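Local structure of octenoyl-coa reductase/carboxylase (Streptomyces sp., 4A0S) at residues D222-W227 with P307-E312; A237-K242 with R262-D267; I247-V252 with L268-A273. The protein catalyses the NADPH-dependent reductive carboxylation of 2-octenoyl-CoA, supplying an extender unit for cinnabaramide polyketide biosynthesis. All coordinates share one frame; numbering follows the deposited sequence.

Contact 1 (D222-W227 with P307-E312); sequences DIVLIW and PDIVFE
Asp308 clasps Ile223 at the start of the strand pair. Its OD2 accepts from Ile223 N at 2.7 Å through the anti lone pair, almost straight (173°), and its own N donates to Ile223 O, which also receives Ile309 N. CG lies beside the backbone N (chi1 -66°), turning the short carboxylate back toward Ile223. Asp308 forms salt bridges with Arg327 and Arg305, and Asp222 with Lys219, which probably offsets the repulsion between Asp222 OD1 and Asp308 OD2, 3.7 Å apart. The parallel ladder is tight in its middle, Phe311 N to Leu225 O (2.7 Å), and longer at Trp227 N to Phe311 O (3.2 Å). There Val310 CG1 presses on the indole edge, 3.3 Å from Trp227 NE1, while Glu312 OE2, held by Ser322 and Thr318, lies over one indole face. The side-by-side pair Leu225 CD2 and Val310 CG1 is looser (4.2 Å), though Leu225 CB meets Pro307 CB at 3.7 Å. Neither face is open to solvent: helix 200-210 covers Val224, Ile309 and Phe311, helix 316-325 Leu225 and Val310. Branched aliphatic residues thus suit both faces of this central pair, where the chain crosses to the other side of the first strand, as in a Rossmann fold.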
# COMPACT_ATOMS: atom_id res chain seq x y z
N ASP A 222 9.27 11.36 -9.73
CA ASP A 222 9.77 11.58 -8.39
C ASP A 222 11.16 12.15 -8.48
O ASP A 222 11.95 11.72 -9.30
CB ASP A 222 9.82 10.27 -7.61
CG ASP A 222 8.50 9.96 -6.93
OD1 ASP A 222 7.58 10.82 -6.96
OD2 ASP A 222 8.41 8.86 -6.36
N ILE A 223 11.43 13.12 -7.61
CA ILE A 223 12.76 13.68 -7.47
C ILE A 223 13.38 12.98 -6.28
O ILE A 223 12.78 12.91 -5.21
CB ILE A 223 12.70 15.19 -7.25
CG1 ILE A 223 12.18 15.84 -8.53
CG2 ILE A 223 14.07 15.72 -6.88
CD1 ILE A 223 11.49 17.15 -8.32
N VAL A 224 14.56 12.41 -6.47
CA VAL A 224 15.16 11.62 -5.42
C VAL A 224 16.51 12.19 -5.12
O VAL A 224 17.40 12.20 -5.98
CB VAL A 224 15.32 10.14 -5.83
CG1 VAL A 224 15.91 9.35 -4.68
CG2 VAL A 224 13.96 9.54 -6.24
N LEU A 225 16.67 12.67 -3.90
CA LEU A 225 17.93 13.21 -3.47
C LEU A 225 18.76 12.04 -3.00
O LEU A 225 18.34 11.28 -2.13
CB LEU A 225 17.73 14.19 -2.33
CG LEU A 225 18.99 14.90 -1.85
CD1 LEU A 225 19.47 15.88 -2.91
CD2 LEU A 225 18.70 15.60 -0.55
N ILE A 226 19.94 11.89 -3.58
CA ILE A 226 20.74 10.74 -3.28
C ILE A 226 22.01 11.22 -2.59
O ILE A 226 22.85 11.85 -3.21
CB ILE A 226 21.09 9.96 -4.55
CG1 ILE A 226 19.80 9.55 -5.27
CG2 ILE A 226 21.96 8.73 -4.21
CD1 ILE A 226 19.97 9.18 -6.69
N TRP A 227 22.12 10.92 -1.31
CA TRP A 227 23.35 11.15 -0.57
C TRP A 227 24.44 10.18 -0.98
O TRP A 227 24.16 9.10 -1.50
CB TRP A 227 23.09 11.00 0.91
CG TRP A 227 22.26 12.07 1.46
CD1 TRP A 227 20.94 11.98 1.82
CD2 TRP A 227 22.65 13.42 1.70
NE1 TRP A 227 20.50 13.19 2.28
CE2 TRP A 227 21.53 14.09 2.22
CE3 TRP A 227 23.85 14.13 1.53
CZ2 TRP A 227 21.56 15.44 2.59
CZ3 TRP A 227 23.89 15.47 1.89
CH2 TRP A 227 22.75 16.11 2.42
N PRO A 307 12.84 17.19 -2.84
CA PRO A 307 12.86 15.78 -3.17
C PRO A 307 11.66 15.04 -2.61
O PRO A 307 11.17 15.36 -1.54
CB PRO A 307 14.16 15.29 -2.52
CG PRO A 307 14.47 16.27 -1.49
CD PRO A 307 14.00 17.59 -2.03
N ASP A 308 11.19 14.06 -3.36
CA ASP A 308 10.08 13.21 -2.96
C ASP A 308 10.62 12.11 -2.09
O ASP A 308 9.96 11.67 -1.15
CB ASP A 308 9.46 12.63 -4.22
CG ASP A 308 8.82 13.71 -5.07
OD1 ASP A 308 7.87 14.33 -4.56
OD2 ASP A 308 9.30 13.99 -6.19
N ILE A 309 11.82 11.67 -2.42
CA ILE A 309 12.49 10.62 -1.67
C ILE A 309 13.91 11.09 -1.43
O ILE A 309 14.57 11.57 -2.35
CB ILE A 309 12.52 9.28 -2.43
CG1 ILE A 309 11.11 8.76 -2.70
CG2 ILE A 309 13.33 8.21 -1.66
CD1 ILE A 309 11.08 7.75 -3.84
N VAL A 310 14.36 10.94 -0.19
CA VAL A 310 15.74 11.17 0.12
C VAL A 310 16.33 9.82 0.41
O VAL A 310 15.85 9.07 1.26
CB VAL A 310 15.91 12.08 1.34
CG1 VAL A 310 17.37 12.30 1.61
CG2 VAL A 310 15.17 13.39 1.11
N PHE A 311 17.40 9.53 -0.31
CA PHE A 311 18.08 8.26 -0.25
C PHE A 311 19.22 8.43 0.74
O PHE A 311 20.23 9.07 0.44
CB PHE A 311 18.57 7.90 -1.64
CG PHE A 311 19.19 6.54 -1.76
CD1 PHE A 311 20.55 6.37 -1.55
CD2 PHE A 311 18.42 5.45 -2.10
CE1 PHE A 311 21.14 5.10 -1.66
CE2 PHE A 311 18.98 4.19 -2.23
CZ PHE A 311 20.35 4.01 -2.00
N GLU A 312 19.01 7.92 1.94
CA GLU A 312 19.96 8.04 3.03
C GLU A 312 20.82 6.82 3.26
O GLU A 312 20.43 5.69 2.96
CB GLU A 312 19.21 8.35 4.32
CG GLU A 312 19.21 9.79 4.65
CD GLU A 312 20.54 10.23 5.23
OE1 GLU A 312 21.36 9.37 5.56
OE2 GLU A 312 20.74 11.45 5.37

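Contact 2 (A237-K242 with R262-D267); sequences AIQFVK and RALGCD
This is a helix-against-turn contact on one flank of the parallel sheet: Ile238, Gln239 and Lys242 of helix 232-243 meet Leu264, Gly265 and Cys266, which lead out of helix 255-263. Its inner half is apolar. Ile238 CD1 touches Leu264 CD1 at 3.8 Å, the two side chains crossing at about a right angle, and Ile238 CG2 rests 3.8 Å from Cys266 CB. A branched aliphatic residue suits this position because it fills the corner between the turn and Ile226 of the sheet below. Cys266 turns SG anti to its backbone N (chi1 -170°), where the sulfur meets Pro248 and Ala250 while CB remains beside Ile238. Gln239, also buried, brings NE2 to 4.3 Å from Leu264 CD2; that amide nitrogen is bonded to Val381 O and Ser235 O. The exposed edge belongs to Lys242. Its long chain lays CD 3.4 Å from Leu264 O, then bends at CE and again at NZ, so that NZ donates to Gly265 O at 2.9 Å. The ammonium approaches from above the carbonyl plane, 35° out of it. A positive group there would be favoured by the carbonyls gathered at a helix C-terminus. Gly265, with positive phi (84°), closes helix 255-263 in a Schellman motif; lacking CB, it accepts this backbone turn and lets Lys242 CE lie close against its carbonyl. Helix 232-243 also faces a neighbouring subunit, whose Gln220 bonds to Phe240 O. The two successive helices lie side by side on one face of the sheet, as in the beta-alpha-beta-alpha-beta half of a Rossmann nucleotide-binding domain.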
# COMPACT_ATOMS: atom_id res chain seq x y z
N ALA A 237 21.34 3.60 -6.99
CA ALA A 237 20.20 4.46 -6.70
C ALA A 237 19.97 5.38 -7.88
O ALA A 237 18.86 5.50 -8.39
CB ALA A 237 20.43 5.25 -5.43
N ILE A 238 21.05 6.01 -8.35
CA ILE A 238 20.96 6.88 -9.53
C ILE A 238 20.30 6.18 -10.71
O ILE A 238 19.43 6.74 -11.38
CB ILE A 238 22.35 7.40 -9.96
CG1 ILE A 238 22.84 8.46 -8.99
CG2 ILE A 238 22.32 7.93 -11.41
CD1 ILE A 238 24.35 8.63 -8.99
N GLN A 239 20.71 4.95 -10.95
CA GLN A 239 20.22 4.22 -12.10
C GLN A 239 18.76 3.83 -11.96
O GLN A 239 17.99 3.94 -12.91
CB GLN A 239 21.07 3.00 -12.33
CG GLN A 239 22.48 3.36 -12.70
CD GLN A 239 23.18 2.16 -13.21
OE1 GLN A 239 22.85 1.66 -14.29
NE2 GLN A 239 24.09 1.63 -12.42
N PHE A 240 18.39 3.39 -10.77
CA PHE A 240 16.99 3.06 -10.51
C PHE A 240 16.12 4.30 -10.62
O PHE A 240 15.02 4.24 -11.16
CB PHE A 240 16.82 2.41 -9.16
CG PHE A 240 17.47 1.08 -9.06
CD1 PHE A 240 17.32 0.14 -10.09
CD2 PHE A 240 18.24 0.75 -7.96
CE1 PHE A 240 17.94 -1.12 -10.00
CE2 PHE A 240 18.86 -0.49 -7.88
CZ PHE A 240 18.70 -1.42 -8.89
N VAL A 241 16.62 5.43 -10.13
CA VAL A 241 15.86 6.67 -10.21
C VAL A 241 15.66 7.03 -11.68
O VAL A 241 14.53 7.22 -12.16
CB VAL A 241 16.53 7.80 -9.42
CG1 VAL A 241 15.75 9.11 -9.63
CG2 VAL A 241 16.56 7.45 -7.93
N LYS A 242 16.76 7.06 -12.41
CA LYS A 242 16.71 7.42 -13.81
C LYS A 242 15.84 6.43 -14.57
O LYS A 242 14.91 6.82 -15.26
CB LYS A 242 18.10 7.47 -14.40
CG LYS A 242 18.88 8.70 -13.96
CD LYS A 242 20.26 8.74 -14.60
CE LYS A 242 20.14 8.86 -16.13
NZ LYS A 242 19.49 10.16 -16.57
N ARG A 262 27.85 11.92 -12.79
CA ARG A 262 27.46 12.42 -14.11
C ARG A 262 27.63 11.32 -15.13
O ARG A 262 26.82 11.18 -16.03
CB ARG A 262 28.26 13.65 -14.49
CG ARG A 262 27.92 14.81 -13.65
CD ARG A 262 28.56 16.08 -14.15
NE ARG A 262 28.00 17.18 -13.41
CZ ARG A 262 26.83 17.75 -13.69
NH1 ARG A 262 26.11 17.33 -14.71
NH2 ARG A 262 26.38 18.74 -12.93
N ALA A 263 28.67 10.50 -14.96
CA ALA A 263 28.93 9.37 -15.86
C ALA A 263 27.81 8.34 -15.79
O ALA A 263 27.61 7.57 -16.74
CB ALA A 263 30.28 8.74 -15.53
N LEU A 264 27.10 8.31 -14.67
CA LEU A 264 25.89 7.50 -14.52
C LEU A 264 24.64 8.24 -15.01
O LEU A 264 23.52 7.73 -14.90
CB LEU A 264 25.72 7.11 -13.05
CG LEU A 264 26.86 6.31 -12.43
CD1 LEU A 264 26.69 6.29 -10.92
CD2 LEU A 264 26.89 4.90 -12.95
N GLY A 265 24.82 9.44 -15.55
CA GLY A 265 23.69 10.16 -16.10
C GLY A 265 22.89 10.94 -15.08
O GLY A 265 21.77 11.40 -15.36
N CYS A 266 23.46 11.09 -13.88
CA CYS A 266 22.90 12.03 -12.93
C CYS A 266 23.47 13.41 -13.21
O CYS A 266 24.61 13.70 -12.83
CB CYS A 266 23.27 11.64 -11.51
SG CYS A 266 22.35 12.61 -10.33
N ASP A 267 22.70 14.25 -13.90
CA ASP A 267 23.22 15.56 -14.27
C ASP A 267 22.84 16.66 -13.29
O ASP A 267 23.32 17.79 -13.41
CB ASP A 267 22.82 15.95 -15.69
CG ASP A 267 21.40 16.39 -15.78
OD1 ASP A 267 20.51 15.58 -15.44
OD2 ASP A 267 21.17 17.55 -16.20

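Contact 3 (I247-V252 with L268-A273); sequences IPVAVV and LVINRA. With NAP (NADP nicotinamide-adenine-dinucleotide phosphate), chain F.
Ile270 N donates to Ala250 O at 2.6 Å and 172°, the shortest bond of a parallel ladder that carries on through Val252 N to Ile270 O and finishes with Arg272 N to Val252 O (2.8 Å). This last bond anchors the backbone of Arg272, from which the side chain, bent at chi3, reaches the cofactor. One face of its guanidinium lies over O2X of the NADP 2'-phosphate, with NH2 3.4 Å from that oxygen. A water in the guanidinium plane accepts from Arg272 NH2 and donates to both Val251 O and O2X, tying strand, arginine and phosphate together. Next to it Asn271, short and polar, caps the following helix: its OD1 accepts from Ala273 N at 2.9 Å. Outward from this polar end the contact becomes aliphatic. Val252 CG2 meets Val269 CG1 at 3.7 Å on the face toward helix 255-263, whereas Ile270 CD1 sits 3.8 Å from Val249 CG1 on the face toward helix 285-303. At the far end Leu268 CD1 meets Ile247 CG2 (3.5 Å). Just after strand 269-271, the positive guanidinium of Arg272 lies beside the 2'-phosphate and is joined to it through the water, consistent with a preference for NADP over NAD.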
# COMPACT_ATOMS: atom_id res chain seq x y z
N ILE A 247 13.93 11.67 -11.08
CA ILE A 247 14.89 12.73 -11.30
C ILE A 247 15.86 12.64 -10.13
O ILE A 247 15.51 13.03 -9.01
CB ILE A 247 14.20 14.10 -11.35
CG1 ILE A 247 13.28 14.18 -12.58
CG2 ILE A 247 15.23 15.20 -11.43
CD1 ILE A 247 12.05 15.03 -12.38
N PRO A 248 17.06 12.07 -10.37
CA PRO A 248 17.97 11.94 -9.25
C PRO A 248 18.70 13.24 -9.02
O PRO A 248 19.06 13.92 -9.99
CB PRO A 248 18.94 10.86 -9.72
CG PRO A 248 19.02 11.07 -11.20
CD PRO A 248 17.65 11.57 -11.63
N VAL A 249 18.88 13.63 -7.77
CA VAL A 249 19.81 14.70 -7.48
C VAL A 249 20.91 14.12 -6.60
O VAL A 249 20.68 13.69 -5.48
CB VAL A 249 19.13 15.93 -6.85
CG1 VAL A 249 20.14 17.04 -6.67
CG2 VAL A 249 18.01 16.43 -7.75
N ALA A 250 22.11 14.08 -7.16
CA ALA A 250 23.23 13.48 -6.49
C ALA A 250 23.80 14.49 -5.53
O ALA A 250 23.99 15.65 -5.88
CB ALA A 250 24.28 13.06 -7.50
N VAL A 251 24.08 14.05 -4.31
CA VAL A 251 24.90 14.83 -3.41
C VAL A 251 26.24 14.14 -3.30
O VAL A 251 26.31 12.97 -2.91
CB VAL A 251 24.27 15.01 -2.02
CG1 VAL A 251 25.08 16.03 -1.21
CG2 VAL A 251 22.84 15.45 -2.16
N VAL A 252 27.29 14.85 -3.69
CA VAL A 252 28.64 14.31 -3.63
C VAL A 252 29.53 15.30 -2.89
O VAL A 252 29.19 16.48 -2.76
CB VAL A 252 29.23 14.05 -5.04
CG1 VAL A 252 28.45 12.96 -5.76
CG2 VAL A 252 29.30 15.33 -5.86
N LEU A 268 21.99 16.32 -12.33
CA LEU A 268 21.70 17.23 -11.23
C LEU A 268 22.54 16.80 -10.05
O LEU A 268 22.36 15.72 -9.48
CB LEU A 268 20.23 17.23 -10.86
CG LEU A 268 19.28 17.57 -12.00
CD1 LEU A 268 17.86 17.52 -11.48
CD2 LEU A 268 19.60 18.94 -12.63
N VAL A 269 23.51 17.65 -9.73
CA VAL A 269 24.49 17.32 -8.74
C VAL A 269 24.64 18.47 -7.79
O VAL A 269 24.71 19.64 -8.19
CB VAL A 269 25.85 17.01 -9.40
CG1 VAL A 269 26.83 16.51 -8.36
CG2 VAL A 269 25.65 15.98 -10.50
N ILE A 270 24.66 18.13 -6.51
CA ILE A 270 24.92 19.08 -5.44
C ILE A 270 26.22 18.67 -4.77
O ILE A 270 26.33 17.56 -4.25
CB ILE A 270 23.77 19.12 -4.39
CG1 ILE A 270 22.48 19.68 -5.00
CG2 ILE A 270 24.16 19.93 -3.18
CD1 ILE A 270 21.25 19.55 -4.09
N ASN A 271 27.22 19.55 -4.80
CA ASN A 271 28.41 19.29 -4.01
C ASN A 271 28.12 19.73 -2.58
O ASN A 271 27.69 20.86 -2.36
CB ASN A 271 29.63 20.01 -4.58
CG ASN A 271 30.92 19.57 -3.93
OD1 ASN A 271 31.07 19.64 -2.70
ND2 ASN A 271 31.87 19.08 -4.74
N ARG A 272 28.33 18.86 -1.61
CA ARG A 272 27.97 19.21 -0.24
C ARG A 272 28.82 20.31 0.41
O ARG A 272 28.46 20.82 1.45
CB ARG A 272 27.85 17.97 0.65
CG ARG A 272 29.16 17.25 0.92
CD ARG A 272 29.09 16.54 2.26
NE ARG A 272 28.26 15.34 2.18
CZ ARG A 272 28.01 14.54 3.22
NH1 ARG A 272 28.51 14.81 4.42
NH2 ARG A 272 27.25 13.46 3.04
N ALA A 273 29.94 20.68 -0.22
CA ALA A 273 30.70 21.87 0.18
C ALA A 273 29.98 23.16 -0.27
O ALA A 273 30.04 24.19 0.40
CB ALA A 273 32.09 21.82 -0.40
PA NAP F . 30.50 3.49 -0.46
O1A NAP F . 30.62 2.78 -1.86
O2A NAP F . 31.79 3.79 0.25
O5B NAP F . 29.77 4.81 -0.73
C5B NAP F . 29.41 5.58 0.40
C4B NAP F . 29.30 7.02 -0.06
O4B NAP F . 28.89 7.77 1.09
C3B NAP F . 30.65 7.61 -0.53
O3B NAP F . 30.51 7.84 -1.92
C2B NAP F . 30.72 8.98 0.13
O2B NAP F . 30.09 9.99 -0.66
C1B NAP F . 29.92 8.82 1.37
N9A NAP F . 30.82 8.28 2.43
C8A NAP F . 31.87 7.46 2.32
N7A NAP F . 32.38 7.19 3.53
C5A NAP F . 31.63 7.86 4.39
C6A NAP F . 31.70 7.99 5.76
N6A NAP F . 32.63 7.32 6.44
N1A NAP F . 30.79 8.75 6.36
C2A NAP F . 29.84 9.37 5.67
N3A NAP F . 29.76 9.30 4.36
C4A NAP F . 30.65 8.54 3.71
O3 NAP F . 29.56 2.64 0.51
PN NAP F . 28.11 2.08 0.09
O1N NAP F . 28.45 0.64 -0.41
O2N NAP F . 27.34 3.00 -0.82
O5D NAP F . 27.49 1.98 1.56
C5D NAP F . 27.18 3.23 2.17
C4D NAP F . 26.58 2.87 3.50
O4D NAP F . 25.42 2.02 3.22
C3D NAP F . 27.51 2.03 4.37
O3D NAP F . 27.28 2.54 5.70
C2D NAP F . 26.98 0.62 4.23
O2D NAP F . 27.25 -0.18 5.40
C1D NAP F . 25.50 0.95 4.20
N1N NAP F . 24.86 -0.09 3.42
C2N NAP F . 23.75 -0.69 3.97
C3N NAP F . 23.16 -1.66 3.21
C7N NAP F . 21.97 -2.30 3.81
O7N NAP F . 21.47 -1.91 4.87
N7N NAP F . 21.56 -3.33 3.11
C4N NAP F . 23.64 -2.03 1.95
C5N NAP F . 24.75 -1.43 1.39
C6N NAP F . 25.37 -0.44 2.13
P2B NAP F . 30.47 11.50 -0.26
O1X NAP F . 29.95 12.18 -1.65
O2X NAP F . 29.58 12.00 0.98
O3X NAP F . 31.96 11.41 -0.06
O HOH W 1 19.72 13.94 -12.65
O HOH W 2 26.96 12.99 0.18

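In the fold
All three contacts belong to the same Rossmann domain. Contacts 1 and 3 are strand pairs of one parallel sheet, joined because strands 223-226 and 247-252 are themselves neighbours; contact 2 is the layer laid on its face. Contact 1 sits in the middle, wholly buried, whereas contact 3 reaches the outermost strand of this sheet and ends at the cofactor. Contact 2 is buried at Ile238 and Cys266 but exposed at Lys242, and depends on side-chain packing rather than a backbone ladder. Val241, between the helix and the sheet, touches Val224 of contact 1 and Pro248 of contact 3. Contact 1 carries salt bridges to neighbouring residues, whereas in contact 3 the arginine faces the cofactor phosphate, partly through a water.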